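Local coordinates for hypothetical protein TM1553 (Thermotoga maritima, PDB 1VRM), which probably acts as an ApbE-type flavin transferase, moving FMN from FAD onto target flavoproteins, at residues Phe61-Asn72 with Val152-Leu162; Gly199-Gly210 with Asp221-Val230. All blocks are in the same frame, centred on the assembly; numbering follows the deposited sequence.

Contact 1 of 2, residues Phe61-Asn72 with Val152-Leu162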
loop_
_atom_site.group_PDB
_atom_site.type_symbol
_atom_site.label_atom_id
_atom_site.label_comp_id
_atom_site.label_asym_id
_atom_site.label_seq_id
_atom_site.Cartn_x
_atom_site.Cartn_y
_atom_site.Cartn_z
ATOM N N PHE A 61 -12.780 -4.663 0.414
ATOM C CA PHE A 61 -13.400 -5.163 -0.813
ATOM C C PHE A 61 -14.625 -5.986 -0.463
ATOM O O PHE A 61 -15.516 -6.123 -1.291
ATOM C CB PHE A 61 -12.394 -5.998 -1.619
ATOM C CG PHE A 61 -12.820 -6.296 -3.026
ATOM C CD1 PHE A 61 -12.566 -5.389 -4.035
ATOM C CD2 PHE A 61 -13.476 -7.478 -3.348
ATOM C CE1 PHE A 61 -12.947 -5.678 -5.370
ATOM C CE2 PHE A 61 -13.870 -7.744 -4.668
ATOM C CZ PHE A 61 -13.584 -6.819 -5.654
ATOM N N THR A 62 -14.666 -6.545 0.766
ATOM C CA THR A 62 -15.693 -7.540 1.111
ATOM C C THR A 62 -16.646 -7.211 2.246
ATOM O O THR A 62 -17.763 -7.745 2.288
ATOM C CB THR A 62 -15.024 -8.862 1.475
ATOM O OG1 THR A 62 -14.168 -8.646 2.601
ATOM C CG2 THR A 62 -14.205 -9.360 0.328
ATOM N N ASP A 63 -16.232 -6.348 3.159
ATOM C CA ASP A 63 -17.056 -6.081 4.350
ATOM C C ASP A 63 -18.341 -5.374 3.953
ATOM O O ASP A 63 -18.334 -4.433 3.189
ATOM C CB ASP A 63 -16.339 -5.206 5.381
ATOM C CG ASP A 63 -17.044 -5.219 6.711
ATOM O OD1 ASP A 63 -18.057 -4.503 6.872
ATOM O OD2 ASP A 63 -16.547 -5.938 7.586
ATOM N N GLU A 64 -19.454 -5.805 4.532
ATOM C CA GLU A 64 -20.746 -5.219 4.179
ATOM C C GLU A 64 -20.827 -3.742 4.534
ATOM O O GLU A 64 -21.629 -3.027 3.951
ATOM C CB GLU A 64 -21.924 -5.987 4.826
ATOM C CG GLU A 64 -22.080 -7.441 4.370
ATOM C CD GLU A 64 -22.342 -7.620 2.875
ATOM O OE1 GLU A 64 -22.640 -6.625 2.171
ATOM O OE2 GLU A 64 -22.251 -8.782 2.404
ATOM N N ARG A 65 -19.990 -3.274 5.457
ATOM C CA ARG A 65 -19.983 -1.862 5.870
ATOM C C ARG A 65 -19.146 -0.982 4.934
ATOM O O ARG A 65 -18.984 0.214 5.167
ATOM C CB ARG A 65 -19.409 -1.744 7.290
ATOM C CG ARG A 65 -20.187 -2.565 8.358
ATOM C CD ARG A 65 -19.381 -2.711 9.662
ATOM N NE ARG A 65 -18.381 -3.772 9.620
ATOM C CZ ARG A 65 -17.585 -4.083 10.643
ATOM N NH1 ARG A 65 -17.688 -3.437 11.806
ATOM N NH2 ARG A 65 -16.699 -5.063 10.520
ATOM N N SER A 66 -18.533 -1.582 3.937
ATOM C CA SER A 66 -17.581 -0.874 3.128
ATOM C C SER A 66 -18.228 0.044 2.077
ATOM O O SER A 66 -19.129 -0.350 1.345
ATOM C CB SER A 66 -16.672 -1.866 2.384
ATOM O OG SER A 66 -15.904 -1.196 1.415
ATOM N N VAL A 67 -17.684 1.234 1.945
ATOM C CA VAL A 67 -18.116 2.172 0.877
ATOM C C VAL A 67 -17.530 1.727 -0.494
ATOM O O VAL A 67 -18.111 2.025 -1.549
ATOM C CB VAL A 67 -17.665 3.602 1.221
ATOM C CG1 VAL A 67 -16.134 3.753 1.138
ATOM C CG2 VAL A 67 -18.393 4.608 0.398
ATOM N N VAL A 68 -16.342 1.139 -0.487
ATOM C CA VAL A 68 -15.778 0.545 -1.692
ATOM C C VAL A 68 -16.714 -0.557 -2.201
ATOM O O VAL A 68 -17.010 -0.598 -3.392
ATOM C CB VAL A 68 -14.348 -0.014 -1.458
ATOM C CG1 VAL A 68 -13.890 -0.981 -2.576
ATOM C CG2 VAL A 68 -13.421 1.154 -1.270
ATOM N N LYS A 69 -17.141 -1.464 -1.315
ATOM C CA LYS A 69 -18.059 -2.529 -1.702
ATOM C C LYS A 69 -19.345 -1.888 -2.204
ATOM O O LYS A 69 -19.900 -2.342 -3.234
ATOM C CB LYS A 69 -18.335 -3.485 -0.572
ATOM C CG LYS A 69 -19.212 -4.654 -0.956
ATOM C CD LYS A 69 -19.120 -5.736 0.074
ATOM C CE LYS A 69 -20.298 -6.671 -0.028
ATOM N NZ LYS A 69 -20.346 -7.281 -1.352
ATOM N N LYS A 70 -19.819 -0.841 -1.542
ATOM C CA LYS A 70 -21.045 -0.149 -2.012
ATOM C C LYS A 70 -20.889 0.337 -3.442
ATOM O O LYS A 70 -21.736 0.069 -4.282
ATOM C CB LYS A 70 -21.407 1.037 -1.120
ATOM C CG LYS A 70 -22.648 1.814 -1.544
ATOM C CD LYS A 70 -22.807 2.989 -0.595
ATOM C CE LYS A 70 -23.789 3.990 -1.063
ATOM N NZ LYS A 70 -24.076 4.901 0.100
ATOM N N ILE A 71 -19.777 0.989 -3.761
ATOM C CA ILE A 71 -19.562 1.441 -5.119
ATOM C C ILE A 71 -19.468 0.230 -6.072
ATOM O O ILE A 71 -20.167 0.158 -7.118
ATOM C CB ILE A 71 -18.262 2.275 -5.259
ATOM C CG1 ILE A 71 -18.385 3.609 -4.498
ATOM C CG2 ILE A 71 -17.949 2.508 -6.759
ATOM C CD1 ILE A 71 -17.055 4.250 -4.152
ATOM N N ASN A 72 -18.676 -0.771 -5.697
ATOM C CA ASN A 72 -18.473 -1.983 -6.540
ATOM C C ASN A 72 -19.747 -2.746 -6.838
ATOM O O ASN A 72 -19.867 -3.406 -7.892
ATOM C CB ASN A 72 -17.429 -2.893 -5.954
ATOM C CG ASN A 72 -16.020 -2.294 -6.034
ATOM O OD1 ASN A 72 -15.769 -1.361 -6.821
ATOM N ND2 ASN A 72 -15.093 -2.883 -5.276
ATOM N N VAL A 152 -19.416 9.144 -7.426
ATOM C CA VAL A 152 -18.480 8.301 -8.195
ATOM C C VAL A 152 -19.324 7.323 -9.020
ATOM O O VAL A 152 -20.386 6.862 -8.562
ATOM C CB VAL A 152 -17.536 7.540 -7.248
ATOM C CG1 VAL A 152 -16.651 6.487 -7.987
ATOM C CG2 VAL A 152 -16.660 8.552 -6.558
HETATM N N MSE A 153 -18.853 7.015 -10.216
HETATM C CA MSE A 153 -19.464 5.950 -11.006
HETATM C C MSE A 153 -18.359 5.077 -11.519
HETATM O O MSE A 153 -17.316 5.580 -11.937
HETATM C CB MSE A 153 -20.305 6.485 -12.173
HETATM C CG MSE A 153 -20.768 5.308 -13.042
HETATM SE SE MSE A 153 -22.197 5.872 -14.213
HETATM C CE MSE A 153 -21.135 6.966 -15.360
ATOM N N VAL A 154 -18.628 3.768 -11.530
ATOM C CA VAL A 154 -17.716 2.798 -12.164
ATOM C C VAL A 154 -18.379 2.264 -13.425
ATOM O O VAL A 154 -19.488 1.750 -13.346
ATOM C CB VAL A 154 -17.269 1.650 -11.263
ATOM C CG1 VAL A 154 -16.271 2.154 -10.246
ATOM C CG2 VAL A 154 -18.439 0.907 -10.577
ATOM N N LYS A 155 -17.724 2.481 -14.581
ATOM C CA LYS A 155 -18.198 1.935 -15.836
ATOM C C LYS A 155 -17.401 0.706 -16.278
ATOM O O LYS A 155 -16.348 0.357 -15.713
ATOM C CB LYS A 155 -18.202 2.971 -16.943
ATOM C CG LYS A 155 -16.947 3.556 -17.263
ATOM C CD LYS A 155 -17.086 4.514 -18.462
ATOM C CE LYS A 155 -15.716 4.904 -18.974
ATOM N NZ LYS A 155 -15.798 5.612 -20.286
ATOM N N ASN A 156 -17.956 0.019 -17.285
ATOM C CA ASN A 156 -17.330 -1.160 -17.870
ATOM C C ASN A 156 -17.086 -2.262 -16.857
ATOM O O ASN A 156 -16.244 -3.146 -17.069
ATOM C CB ASN A 156 -16.038 -0.788 -18.595
ATOM C CG ASN A 156 -16.311 0.011 -19.843
ATOM O OD1 ASN A 156 -17.216 -0.335 -20.599
ATOM N ND2 ASN A 156 -15.590 1.092 -20.041
ATOM N N GLY A 157 -17.873 -2.280 -15.797
ATOM C CA GLY A 157 -17.838 -3.345 -14.826
ATOM C C GLY A 157 -16.605 -3.327 -13.961
ATOM O O GLY A 157 -16.327 -4.309 -13.255
ATOM N N VAL A 158 -15.901 -2.209 -13.891
ATOM C CA VAL A 158 -14.683 -2.215 -13.062
ATOM C C VAL A 158 -15.059 -2.250 -11.577
ATOM O O VAL A 158 -16.140 -1.797 -11.173
ATOM C CB VAL A 158 -13.693 -1.086 -13.324
ATOM C CG1 VAL A 158 -13.230 -1.022 -14.747
ATOM C CG2 VAL A 158 -14.239 0.214 -12.874
ATOM N N LYS A 159 -14.141 -2.775 -10.783
ATOM C CA LYS A 159 -14.250 -2.755 -9.358
ATOM C C LYS A 159 -12.956 -2.176 -8.768
ATOM O O LYS A 159 -11.852 -2.493 -9.203
ATOM C CB LYS A 159 -14.496 -4.126 -8.784
ATOM C CG LYS A 159 -15.898 -4.692 -9.168
ATOM C CD LYS A 159 -16.184 -5.937 -8.393
ATOM C CE LYS A 159 -17.654 -6.385 -8.412
ATOM N NZ LYS A 159 -17.956 -7.607 -7.529
ATOM N N ILE A 160 -13.128 -1.337 -7.765
ATOM C CA ILE A 160 -12.025 -0.628 -7.080
ATOM C C ILE A 160 -11.515 -1.527 -5.966
ATOM O O ILE A 160 -12.299 -2.115 -5.210
ATOM C CB ILE A 160 -12.562 0.684 -6.481
ATOM C CG1 ILE A 160 -12.991 1.645 -7.620
ATOM C CG2 ILE A 160 -11.586 1.268 -5.518
ATOM C CD1 ILE A 160 -13.815 2.831 -7.186
ATOM N N ASP A 161 -10.207 -1.629 -5.835
ATOM C CA ASP A 161 -9.580 -2.273 -4.680
ATOM C C ASP A 161 -8.457 -1.325 -4.232
ATOM O O ASP A 161 -7.606 -0.955 -5.044
ATOM C CB ASP A 161 -8.970 -3.647 -4.971
ATOM C CG ASP A 161 -8.351 -4.253 -3.677
ATOM O OD1 ASP A 161 -9.077 -4.892 -2.871
ATOM O OD2 ASP A 161 -7.151 -4.024 -3.427
ATOM N N LEU A 162 -8.499 -0.934 -2.954
ATOM C CA LEU A 162 -7.566 0.073 -2.400
ATOM C C LEU A 162 -6.430 -0.567 -1.588
ATOM O O LEU A 162 -5.706 0.142 -0.876
ATOM C CB LEU A 162 -8.326 1.111 -1.546
ATOM C CG LEU A 162 -9.330 1.978 -2.312
ATOM C CD1 LEU A 162 -10.007 3.049 -1.508
ATOM C CD2 LEU A 162 -8.654 2.658 -3.523
HETATM O O HOH W 1 -18.692 -2.837 -10.666
#

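Contact 2 of 2, residues Gly199-Gly210 with Asp221-Val230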
loop_
_atom_site.group_PDB
_atom_site.type_symbol
_atom_site.label_atom_id
_atom_site.label_comp_id
_atom_site.label_asym_id
_atom_site.label_seq_id
_atom_site.Cartn_x
_atom_site.Cartn_y
_atom_site.Cartn_z
ATOM N N GLY A 199 7.545 10.760 15.322
ATOM C CA GLY A 199 8.585 11.719 15.683
ATOM C C GLY A 199 9.830 10.945 16.018
ATOM O O GLY A 199 9.775 9.752 16.245
ATOM N N PRO A 200 10.980 11.627 16.100
ATOM C CA PRO A 200 12.249 11.000 16.300
ATOM C C PRO A 200 12.394 10.326 17.658
ATOM O O PRO A 200 11.765 10.708 18.648
ATOM C CB PRO A 200 13.255 12.131 16.187
ATOM C CG PRO A 200 12.533 13.300 16.073
ATOM C CD PRO A 200 11.081 13.073 15.973
ATOM N N LYS A 201 13.223 9.290 17.663
ATOM C CA LYS A 201 13.370 8.436 18.813
ATOM C C LYS A 201 13.986 9.247 19.955
ATOM O O LYS A 201 15.002 9.947 19.771
ATOM C CB LYS A 201 14.252 7.263 18.439
ATOM C CG LYS A 201 14.472 6.299 19.566
ATOM C CD LYS A 201 15.106 4.944 19.120
ATOM C CE LYS A 201 16.446 5.101 18.448
ATOM N N PHE A 202 13.358 9.177 21.135
ATOM C CA PHE A 202 13.802 9.939 22.334
ATOM C C PHE A 202 13.899 11.433 22.013
ATOM O O PHE A 202 14.621 12.202 22.665
ATOM C CB PHE A 202 15.152 9.399 22.889
ATOM C CG PHE A 202 15.118 7.962 23.230
ATOM C CD1 PHE A 202 14.179 7.502 24.126
ATOM C CD2 PHE A 202 16.021 7.083 22.671
ATOM C CE1 PHE A 202 14.109 6.156 24.459
ATOM C CE2 PHE A 202 15.969 5.730 22.985
ATOM C CZ PHE A 202 15.002 5.268 23.873
ATOM N N GLY A 203 13.101 11.843 21.035
ATOM C CA GLY A 203 13.028 13.216 20.572
ATOM C C GLY A 203 14.177 13.734 19.745
ATOM O O GLY A 203 14.187 14.910 19.353
ATOM N N LYS A 204 15.163 12.881 19.488
ATOM C CA LYS A 204 16.402 13.318 18.854
ATOM C C LYS A 204 16.928 12.439 17.753
ATOM O O LYS A 204 17.664 12.921 16.910
ATOM C CB LYS A 204 17.531 13.392 19.920
ATOM C CG LYS A 204 17.245 14.313 21.089
ATOM C CD LYS A 204 18.457 14.330 22.034
ATOM C CE LYS A 204 18.207 15.222 23.251
ATOM N NZ LYS A 204 19.357 15.251 24.255
ATOM N N TYR A 205 16.618 11.135 17.787
ATOM C CA TYR A 205 17.400 10.175 16.979
ATOM C C TYR A 205 16.580 9.513 15.887
ATOM O O TYR A 205 15.351 9.466 15.961
ATOM C CB TYR A 205 17.978 9.072 17.850
ATOM C CG TYR A 205 18.801 9.568 18.957
ATOM C CD1 TYR A 205 20.047 10.113 18.706
ATOM C CD2 TYR A 205 18.356 9.477 20.252
ATOM C CE1 TYR A 205 20.836 10.589 19.740
ATOM C CE2 TYR A 205 19.152 9.960 21.326
ATOM C CZ TYR A 205 20.385 10.505 21.049
ATOM O OH TYR A 205 21.203 10.971 22.067
ATOM N N PRO A 206 17.255 9.030 14.853
ATOM C CA PRO A 206 16.553 8.247 13.845
ATOM C C PRO A 206 16.135 6.868 14.345
ATOM O O PRO A 206 16.759 6.275 15.225
ATOM C CB PRO A 206 17.603 8.123 12.712
ATOM C CG PRO A 206 18.863 8.134 13.378
ATOM C CD PRO A 206 18.695 9.133 14.540
ATOM N N TRP A 207 15.036 6.383 13.797
ATOM C CA TRP A 207 14.619 5.010 13.951
ATOM C C TRP A 207 15.394 4.185 12.944
ATOM O O TRP A 207 15.560 4.567 11.785
ATOM C CB TRP A 207 13.136 4.837 13.731
ATOM C CG TRP A 207 12.317 5.610 14.720
ATOM C CD1 TRP A 207 11.874 6.885 14.608
ATOM C CD2 TRP A 207 11.949 5.163 16.006
ATOM N NE1 TRP A 207 11.197 7.248 15.728
ATOM C CE2 TRP A 207 11.242 6.214 16.628
ATOM C CE3 TRP A 207 12.127 3.978 16.697
ATOM C CZ2 TRP A 207 10.734 6.097 17.895
ATOM C CZ3 TRP A 207 11.612 3.869 17.961
ATOM C CH2 TRP A 207 10.907 4.920 18.537
ATOM N N VAL A 208 15.827 3.021 13.392
ATOM C CA VAL A 208 16.639 2.123 12.556
ATOM C C VAL A 208 15.731 1.048 12.046
ATOM O O VAL A 208 15.108 0.317 12.829
ATOM C CB VAL A 208 17.771 1.461 13.334
ATOM C CG1 VAL A 208 18.675 0.661 12.337
ATOM C CG2 VAL A 208 18.577 2.501 14.062
ATOM N N ILE A 209 15.614 0.969 10.735
ATOM C CA ILE A 209 14.635 0.107 10.088
ATOM C C ILE A 209 15.377 -0.888 9.204
ATOM O O ILE A 209 16.196 -0.504 8.371
ATOM C CB ILE A 209 13.609 0.899 9.284
ATOM C CG1 ILE A 209 12.865 1.869 10.211
ATOM C CG2 ILE A 209 12.648 -0.042 8.582
ATOM C CD1 ILE A 209 12.100 2.945 9.533
ATOM N N GLY A 210 15.095 -2.156 9.428
ATOM C CA GLY A 210 15.702 -3.233 8.647
ATOM C C GLY A 210 14.900 -3.546 7.390
ATOM O O GLY A 210 13.701 -3.690 7.462
ATOM N N ASP A 221 19.559 -4.671 4.518
ATOM C CA ASP A 221 20.031 -3.277 4.610
ATOM C C ASP A 221 19.355 -2.641 5.815
ATOM O O ASP A 221 18.275 -3.102 6.222
ATOM C CB ASP A 221 19.638 -2.543 3.338
ATOM C CG ASP A 221 20.464 -1.274 3.083
ATOM O OD1 ASP A 221 21.465 -0.958 3.813
ATOM O OD2 ASP A 221 20.078 -0.561 2.126
ATOM N N TYR A 222 20.002 -1.607 6.380
ATOM C CA TYR A 222 19.404 -0.782 7.425
ATOM C C TYR A 222 19.292 0.650 6.980
ATOM O O TYR A 222 20.238 1.185 6.395
ATOM C CB TYR A 222 20.216 -0.823 8.696
ATOM C CG TYR A 222 20.092 -2.118 9.449
ATOM C CD1 TYR A 222 18.973 -2.381 10.236
ATOM C CD2 TYR A 222 21.075 -3.087 9.353
ATOM C CE1 TYR A 222 18.847 -3.577 10.931
ATOM C CE2 TYR A 222 20.951 -4.281 10.039
ATOM C CZ TYR A 222 19.852 -4.500 10.820
ATOM O OH TYR A 222 19.747 -5.695 11.493
ATOM N N ILE A 223 18.129 1.228 7.231
ATOM C CA ILE A 223 17.951 2.633 7.006
ATOM C C ILE A 223 17.603 3.355 8.280
ATOM O O ILE A 223 17.200 2.754 9.272
ATOM C CB ILE A 223 16.915 2.927 5.903
ATOM C CG1 ILE A 223 15.548 2.377 6.299
ATOM C CG2 ILE A 223 17.380 2.304 4.592
ATOM C CD1 ILE A 223 14.389 3.021 5.561
ATOM N N TYR A 224 17.829 4.658 8.233
ATOM C CA TYR A 224 17.737 5.523 9.404
ATOM C C TYR A 224 16.768 6.621 9.071
ATOM O O TYR A 224 17.001 7.379 8.158
ATOM C CB TYR A 224 19.127 6.067 9.740
ATOM C CG TYR A 224 20.062 4.962 10.133
ATOM C CD1 TYR A 224 20.698 4.181 9.173
ATOM C CD2 TYR A 224 20.334 4.703 11.467
ATOM C CE1 TYR A 224 21.562 3.152 9.545
ATOM C CE2 TYR A 224 21.161 3.700 11.830
ATOM C CZ TYR A 224 21.788 2.927 10.878
ATOM O OH TYR A 224 22.628 1.908 11.275
ATOM N N LEU A 225 15.648 6.694 9.767
ATOM C CA LEU A 225 14.618 7.704 9.496
ATOM C C LEU A 225 14.261 8.476 10.769
ATOM O O LEU A 225 13.791 7.899 11.771
ATOM C CB LEU A 225 13.326 7.101 8.922
ATOM C CG LEU A 225 13.365 6.418 7.564
ATOM C CD1 LEU A 225 11.968 5.877 7.251
ATOM C CD2 LEU A 225 13.793 7.380 6.494
ATOM N N LYS A 226 14.489 9.781 10.721
ATOM C CA LYS A 226 13.929 10.674 11.752
ATOM C C LYS A 226 12.527 11.162 11.414
ATOM O O LYS A 226 11.870 11.707 12.269
ATOM C CB LYS A 226 14.842 11.880 12.080
ATOM C CG LYS A 226 16.144 11.573 12.830
ATOM C CD LYS A 226 16.939 12.884 13.208
ATOM C CE LYS A 226 16.174 13.785 14.210
ATOM N NZ LYS A 226 17.115 14.771 14.963
ATOM N N SER A 227 12.082 10.969 10.174
ATOM C CA SER A 227 10.807 11.438 9.684
ATOM C C SER A 227 10.465 10.649 8.420
ATOM O O SER A 227 11.297 9.888 7.920
ATOM C CB SER A 227 10.851 12.936 9.376
ATOM O OG SER A 227 11.704 13.242 8.264
ATOM N N GLY A 228 9.266 10.841 7.916
ATOM C CA GLY A 228 8.855 10.273 6.646
ATOM C C GLY A 228 8.354 8.856 6.792
ATOM O O GLY A 228 7.813 8.459 7.840
ATOM N N ALA A 229 8.497 8.087 5.717
ATOM C CA ALA A 229 7.921 6.783 5.691
ATOM C C ALA A 229 8.707 5.846 4.794
ATOM O O ALA A 229 9.469 6.265 3.937
ATOM C CB ALA A 229 6.435 6.887 5.137
ATOM N N VAL A 230 8.505 4.550 5.025
ATOM C CA VAL A 230 9.083 3.532 4.169
ATOM C C VAL A 230 7.995 2.480 3.925
ATOM O O VAL A 230 7.225 2.148 4.828
ATOM C CB VAL A 230 10.385 2.937 4.729
ATOM C CG1 VAL A 230 10.236 2.283 6.095
ATOM C CG2 VAL A 230 10.968 1.941 3.723
HETATM O O HOH W 2 15.052 15.772 16.560
#

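Contact 1 of 2, residues Phe61-Asn72 with Val152-Leu162
The side-chain amide of N72 lies against the backbone of I160 and bonds it twice. Its ND2 gives a nearly straight bond (173°) to I160 O at 2.9 Å. That acceptor lies in the amide plane of N72, and the donor sits on a lone pair of I160 O. In return I160 N donates to N72 OD1 at 2.8 Å, here tilted from the carbonyl plane. The two bonds fix the rotation of the amide, using OD1 and one N-H of ND2. F61 meets the same carbonyl with its ring edge. Its CG is anti to the backbone N (chi1 -167°), which carries the ring over to the 159-161 chain, with CD1 3.5 Å from I160 O. The extended K159 chain crosses F61 at about a right angle, CD lying 3.9 Å from F61 CZ. The aliphatic part of K159 also runs past N72 CB, and its NZ goes on to a salt bridge with E112. Among the buried apolar side chains, I71 CG2 meets V154 CG1 at 3.9 Å and, a little farther off, I160 CD1. V68 CG2 touches L162 CD1 at 3.9 Å. A water donates to both N72 O and V158 O, a second link between the two backbones. D161 OD2 accepts from G163 N and also bonds an unidentified molecule, probably from the crystallisation liquor, which may mark a pocket. The whole is an asparagine near the end of helix 67-72 pairing through its amide with the backbone of an extended segment, within the ApbE fold.

Contact 2 of 2, residues Gly199-Gly210 with Asp221-Val230
K226 is bent at chi3 (65°), and this kink brings NZ over K204 O at 2.7 Å. The donor stands above that carbonyl plane. A water links the same NZ to G203 O. Lower on the lysine, CG packs on P206, 3.7 Å from its CB. The backbones of 207-210 and 221-225 form an antiparallel beta hairpin. W207 with L225 and I209 with I223 are the hydrogen-bonded pairs; V208 with Y224 and G210 with Y222 are non-hydrogen-bonded. Before the strand, within the 200-205 loop, K204 and Y205 both face K201 in a classic beta bulge. On the face with W207, I209 CD1 meets L225 CD1 at 3.7 Å, and I209 and V230 reach toward each other tip to tip. With CG anti to its carbonyl carbon (chi1 -62°), W207 turns its indole back along its own segment, where NE1 donates to G199 O at 2.9 Å, almost straight and in the ring plane. The indole has K201 CB over one face, and F188 and Y18 meet it edge-to-face. An alanine in place of W207 would probably leave G199 O without this donor and open a gap beneath K201. On the other face V208 and Y224 lie side by side, pointing the same way, V208 CG2 3.6 Å from Y224 CE2. V208 CG1 touches Y222 CD1 at 3.7 Å. P206 CG comes to the edge of the Y224 ring, near its plane, and E325 touches both P206 and Y224.

Overall arrangement
The two contacts lie on opposite sides of the chain's centre, with their own centres 36 Å apart and nearest atoms about 14 Å apart. They share no element and follow one another along the chain. Contact 1 is buried: it joins helix 67-72 to strand 151-154 and the segment after it, beside helix 83-98. Contact 2 is only partly buried. It builds the hairpin 207-212 and 219-225 and reaches strand 229-234 of the large antiparallel sheet. A side-chain amide supplies the direct hydrogen bonds in contact 1. Backbone ladder bonds dominate contact 2, where a lysine and tyrosines line the more exposed parts.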